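Local coordinates for enoyl-CoA hydratase/isomerase family protein (Mycobacterium tuberculosis, PDB 4FN7) that belongs to the crotonase superfamily and probably acts as an enoyl-CoA hydratase or isomerase in lipid metabolism, at residues Arg9-Ala14 against Ala191-Ala196; Pro138-Glu143 against Thr216-Gly221. All coordinates share one frame; numbering follows the deposited sequence.

Interaction 1 (Arg9-Ala14 against Ala191-Ala196)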
loop_
_atom_site.group_PDB
_atom_site.type_symbol
_atom_site.label_atom_id
_atom_site.label_comp_id
_atom_site.label_asym_id
_atom_site.label_seq_id
_atom_site.Cartn_x
_atom_site.Cartn_y
_atom_site.Cartn_z
ATOM N N ARG A 9 24.915 -3.036 25.748
ATOM C CA ARG A 9 25.450 -3.777 24.617
ATOM C C ARG A 9 25.503 -5.263 24.955
ATOM O O ARG A 9 26.036 -5.654 25.994
ATOM C CB ARG A 9 26.834 -3.261 24.212
ATOM C CG ARG A 9 27.440 -4.039 23.045
ATOM C CD ARG A 9 28.619 -3.321 22.405
ATOM N NE ARG A 9 29.720 -3.104 23.336
ATOM C CZ ARG A 9 30.952 -2.759 22.972
ATOM N NH1 ARG A 9 31.246 -2.601 21.688
ATOM N NH2 ARG A 9 31.894 -2.580 23.889
ATOM N N LYS A 10 24.923 -6.081 24.085
ATOM C CA LYS A 10 24.966 -7.532 24.224
ATOM C C LYS A 10 25.470 -8.118 22.917
ATOM O O LYS A 10 24.728 -8.181 21.935
ATOM C CB LYS A 10 23.574 -8.098 24.505
ATOM C CG LYS A 10 22.808 -7.427 25.628
ATOM C CD LYS A 10 21.421 -8.045 25.741
ATOM C CE LYS A 10 20.571 -7.349 26.786
ATOM N NZ LYS A 10 19.206 -7.938 26.840
ATOM N N ASP A 11 26.725 -8.553 22.913
ATOM C CA ASP A 11 27.375 -9.065 21.708
ATOM C C ASP A 11 27.104 -8.211 20.468
ATOM O O ASP A 11 27.559 -7.070 20.377
ATOM C CB ASP A 11 27.018 -10.540 21.460
ATOM C CG ASP A 11 25.528 -10.812 21.560
ATOM O OD1 ASP A 11 25.033 -10.982 22.695
ATOM O OD2 ASP A 11 24.852 -10.867 20.510
ATOM N N SER A 12 26.361 -8.760 19.516
ATOM C CA SER A 12 26.177 -8.089 18.236
ATOM C C SER A 12 25.138 -6.969 18.272
ATOM O O SER A 12 24.950 -6.275 17.276
ATOM C CB SER A 12 25.810 -9.100 17.145
ATOM O OG SER A 12 24.569 -9.728 17.426
ATOM N N ILE A 13 24.457 -6.788 19.402
ATOM C CA ILE A 13 23.379 -5.805 19.447
ATOM C C ILE A 13 23.472 -4.842 20.624
ATOM O O ILE A 13 24.175 -5.093 21.604
ATOM C CB ILE A 13 21.984 -6.485 19.448
ATOM C CG1 ILE A 13 21.720 -7.198 20.777
ATOM C CG2 ILE A 13 21.860 -7.431 18.262
ATOM C CD1 ILE A 13 20.322 -7.784 20.890
ATOM N N ALA A 14 22.775 -3.720 20.500
ATOM C CA ALA A 14 22.553 -2.823 21.623
ATOM C C ALA A 14 21.065 -2.836 21.935
ATOM O O ALA A 14 20.237 -2.810 21.022
ATOM C CB ALA A 14 23.010 -1.413 21.288
ATOM N N ALA A 191 15.591 -11.476 16.524
ATOM C CA ALA A 191 15.462 -10.939 15.178
ATOM C C ALA A 191 16.619 -9.987 14.871
ATOM O O ALA A 191 17.206 -10.047 13.790
ATOM C CB ALA A 191 14.119 -10.233 15.012
ATOM N N ALA A 192 16.944 -9.116 15.824
ATOM C CA ALA A 192 18.064 -8.197 15.661
ATOM C C ALA A 192 19.375 -8.951 15.397
ATOM O O ALA A 192 20.140 -8.575 14.508
ATOM C CB ALA A 192 18.193 -7.296 16.873
ATOM N N ARG A 193 19.619 -10.028 16.144
ATOM C CA ARG A 193 20.831 -10.810 15.939
ATOM C C ARG A 193 20.852 -11.436 14.546
ATOM O O ARG A 193 21.905 -11.498 13.911
ATOM C CB ARG A 193 21.006 -11.854 17.047
ATOM C CG ARG A 193 21.357 -11.234 18.398
ATOM C CD ARG A 193 21.615 -12.286 19.467
ATOM N NE ARG A 193 22.171 -11.696 20.682
ATOM C CZ ARG A 193 21.463 -11.394 21.765
ATOM N NH1 ARG A 193 20.160 -11.631 21.796
ATOM N NH2 ARG A 193 22.060 -10.860 22.822
ATOM N N GLU A 194 19.687 -11.873 14.062
ATOM C CA GLU A 194 19.576 -12.387 12.701
ATOM C C GLU A 194 19.900 -11.304 11.669
ATOM O O GLU A 194 20.693 -11.521 10.747
ATOM C CB GLU A 194 18.175 -12.955 12.450
ATOM C CG GLU A 194 17.930 -13.417 11.021
ATOM C CD GLU A 194 16.459 -13.649 10.729
ATOM O OE1 GLU A 194 15.647 -13.578 11.676
ATOM O OE2 GLU A 194 16.114 -13.893 9.554
ATOM N N PHE A 195 19.290 -10.132 11.814
ATOM C CA PHE A 195 19.498 -9.059 10.842
ATOM C C PHE A 195 20.932 -8.528 10.855
ATOM O O PHE A 195 21.422 -8.028 9.845
ATOM C CB PHE A 195 18.497 -7.918 11.062
ATOM C CG PHE A 195 17.055 -8.345 10.986
ATOM C CD1 PHE A 195 16.630 -9.295 10.067
ATOM C CD2 PHE A 195 16.128 -7.799 11.854
ATOM C CE1 PHE A 195 15.296 -9.675 10.013
ATOM C CE2 PHE A 195 14.800 -8.176 11.807
ATOM C CZ PHE A 195 14.379 -9.111 10.887
ATOM N N ALA A 196 21.600 -8.637 11.999
ATOM C CA ALA A 196 23.013 -8.268 12.082
ATOM C C ALA A 196 23.870 -9.127 11.149
ATOM O O ALA A 196 24.997 -8.753 10.812
ATOM C CB ALA A 196 23.514 -8.370 13.517
HETATM O O HOH W 1 24.299 -11.536 15.237
#
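Ser-12 and Arg-193 bring the two backbones closest, their CA atoms 6.4 Å apart, where the type II' beta turn from Lys-10 to Ile-13 faces the C-terminal part of helix 184-195. In the one of two deposited conformers described here, Arg-193 reaches across with its chain extended from CG to NE and grips Asp-11 side-on; the arrangement holds for that conformer and may not be constant. NE gives a nearly straight bond to OD2 of Asp-11 (2.8 Å, 168°), and NH2 gives another to OD1 (3.0 Å). Both oxygens use their syn lone pairs, and the carboxylate and guanidinium planes lie 25° apart. A second donor, Ser-12 N, meets Asp-11 OD2 at 2.8 Å from above the carboxylate plane, which helps to fix the rotation of the group. The turn closes the hairpin between strands 5-10 and 13-18 at the edge of the six-stranded sheet of this crotonase fold, so in this conformer the salt bridge ties a hairpin tip to a late helix. Ile-13 supplies the apolar layer: its CD1 sits 3.8 Å above the guanidinium plane, over its centre, while CG2 packs 3.9 Å from Ala-192 CB and also against Arg-193 CG. Ile-13 and Ala-192 both rest on Ala-48 and Val-50 of strand 48-52. Lys-10 CB lies beside Arg-193 NH2, but the extended chain carries NZ to a salt bridge with Glu-189. On the side of Ser-12, a water joins the segments, giving a proton to Arg-193 O at 2.7 Å and hydrogen-bonding to Ser-12 OG.

Interaction 2 (Pro138-Glu143 against Thr216-Gly221)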
loop_
_atom_site.group_PDB
_atom_site.type_symbol
_atom_site.label_atom_id
_atom_site.label_comp_id
_atom_site.label_asym_id
_atom_site.label_seq_id
_atom_site.Cartn_x
_atom_site.Cartn_y
_atom_site.Cartn_z
ATOM N N PRO A 138 0.870 16.450 12.218
ATOM C CA PRO A 138 1.947 17.117 11.481
ATOM C C PRO A 138 2.340 16.377 10.209
ATOM O O PRO A 138 2.266 15.142 10.144
ATOM C CB PRO A 138 3.109 17.100 12.477
ATOM C CG PRO A 138 2.444 17.098 13.813
ATOM C CD PRO A 138 1.245 16.207 13.622
ATOM N N TYR A 139 2.770 17.134 9.207
ATOM C CA TYR A 139 3.200 16.530 7.950
ATOM C C TYR A 139 4.279 15.460 8.137
ATOM O O TYR A 139 4.225 14.414 7.492
ATOM C CB TYR A 139 3.657 17.598 6.958
ATOM C CG TYR A 139 2.516 18.396 6.362
ATOM C CD1 TYR A 139 1.680 17.837 5.402
ATOM C CD2 TYR A 139 2.276 19.707 6.754
ATOM C CE1 TYR A 139 0.635 18.566 4.848
ATOM C CE2 TYR A 139 1.238 20.442 6.203
ATOM C CZ TYR A 139 0.422 19.864 5.253
ATOM O OH TYR A 139 -0.612 20.587 4.702
ATOM N N ALA A 140 5.247 15.701 9.018
ATOM C CA ALA A 140 6.309 14.717 9.219
ATOM C C ALA A 140 5.745 13.394 9.732
ATOM O O ALA A 140 6.194 12.321 9.327
ATOM C CB ALA A 140 7.394 15.252 10.153
ATOM N N ALA A 141 4.759 13.473 10.622
ATOM C CA ALA A 141 4.118 12.279 11.166
ATOM C C ALA A 141 3.336 11.544 10.092
ATOM O O ALA A 141 3.362 10.312 10.016
ATOM C CB ALA A 141 3.199 12.650 12.324
ATOM N N LEU A 142 2.621 12.303 9.266
ATOM C CA LEU A 142 1.910 11.704 8.144
ATOM C C LEU A 142 2.859 10.912 7.245
ATOM O O LEU A 142 2.548 9.802 6.827
ATOM C CB LEU A 142 1.161 12.772 7.334
ATOM C CG LEU A 142 -0.033 13.423 8.041
ATOM C CD1 LEU A 142 -0.578 14.579 7.210
ATOM C CD2 LEU A 142 -1.121 12.397 8.302
ATOM N N GLU A 143 4.020 11.486 6.958
ATOM C CA GLU A 143 4.979 10.827 6.077
ATOM C C GLU A 143 5.529 9.538 6.695
ATOM O O GLU A 143 5.732 8.541 5.996
ATOM C CB GLU A 143 6.097 11.795 5.706
ATOM C CG GLU A 143 5.599 12.991 4.896
ATOM C CD GLU A 143 5.133 12.611 3.491
ATOM O OE1 GLU A 143 5.534 11.540 2.989
ATOM O OE2 GLU A 143 4.368 13.387 2.879
ATOM N N THR A 216 13.045 12.626 2.484
ATOM C CA THR A 216 13.009 13.987 1.976
ATOM C C THR A 216 11.784 14.728 2.509
ATOM O O THR A 216 11.870 15.885 2.922
ATOM C CB THR A 216 12.997 13.973 0.446
ATOM O OG1 THR A 216 14.219 13.391 -0.021
ATOM C CG2 THR A 216 12.857 15.383 -0.119
ATOM N N ALA A 217 10.642 14.051 2.513
ATOM C CA ALA A 217 9.405 14.671 2.977
ATOM C C ALA A 217 9.393 14.873 4.497
ATOM O O ALA A 217 8.843 15.855 4.997
ATOM C CB ALA A 217 8.201 13.869 2.525
ATOM N N ILE A 218 9.998 13.949 5.232
ATOM C CA ILE A 218 10.136 14.114 6.673
ATOM C C ILE A 218 11.016 15.322 6.985
ATOM O O ILE A 218 10.690 16.123 7.854
ATOM C CB ILE A 218 10.680 12.832 7.326
ATOM C CG1 ILE A 218 9.615 11.733 7.264
ATOM C CG2 ILE A 218 11.083 13.087 8.766
ATOM C CD1 ILE A 218 10.135 10.336 7.571
ATOM N N ARG A 219 12.115 15.463 6.254
ATOM C CA ARG A 219 12.972 16.632 6.397
ATOM C C ARG A 219 12.176 17.915 6.160
ATOM O O ARG A 219 12.277 18.870 6.930
ATOM C CB ARG A 219 14.148 16.551 5.423
ATOM C CG ARG A 219 15.047 17.771 5.413
ATOM C CD ARG A 219 15.628 18.037 6.789
ATOM N NE ARG A 219 16.209 16.826 7.354
ATOM C CZ ARG A 219 16.453 16.644 8.647
ATOM N NH1 ARG A 219 16.165 17.600 9.521
ATOM N NH2 ARG A 219 16.978 15.498 9.064
ATOM N N ALA A 220 11.387 17.937 5.089
ATOM C CA ALA A 220 10.558 19.101 4.799
ATOM C C ALA A 220 9.572 19.348 5.933
ATOM O O ALA A 220 9.288 20.493 6.282
ATOM C CB ALA A 220 9.817 18.917 3.483
ATOM N N GLY A 221 9.043 18.269 6.499
ATOM C CA GLY A 221 8.089 18.371 7.587
ATOM C C GLY A 221 8.707 18.920 8.857
ATOM O O GLY A 221 8.072 19.664 9.603
HETATM O O HOH W 2 5.694 18.239 10.168
#
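Glu-143 lies against Ala-217 with the whole outer part of its side chain. Its CG, CD and both carboxylate oxygens line the methyl, CD coming to 3.5 Å from Ala-217 CB. A bend at chi2 (-69°) turns CD away from an extended course, and OE2 makes a salt bridge with Lys-146 of the same helix. Nearer the backbone, Glu-143 CB meets CG1 of Ile-218 at 3.8 Å; the same CG1 lies 4.0 Å from Ala-140 O, so this branch rests against both residues, three positions apart along the helix. These side chains belong to helices 139-148 and 200-223 of the crotonase fold, whose short segments run nearly antiparallel, at 161°, with axes 8.0 Å apart. Such a close approach rests on small residues: Ala-140 CB points along the interface and touches Gly-221 at its CA, 4.1 Å away, and with no side chain on Gly-221 the two CA atoms come within 4.4 Å. Beside this point Ala-140 N, in the first turn of its helix, gives its proton to a water that lies 2.8 Å from Gly-221 O, to which it can donate. Phe-83 of helix 73-90 packs on Ala-140, and Leu-90 of that helix on Ile-218. At the outer end Tyr-139 leads away to a cation-pi contact with Arg-209 of a neighbouring subunit.

In the fold
From the N terminus, the chain first forms the hairpin of strands 5-10 and 13-18, whose tip waits for its partner until helix 184-195, so interaction 1 closes a loop of 176 residues. Inside that loop lies helix 139-148, but its partner, helix 200-223, follows beyond it; interaction 2 closes a loop of 72 residues that crosses the first instead of nesting in it. The two contacts sit on opposite sides of the chain's centre, with their own centres about 29 Å apart, and do not touch. The consecutive helices 184-195 and 200-223 thus return to different parts of the fold: one to the edge of the main sheet, the other to helix 139-148.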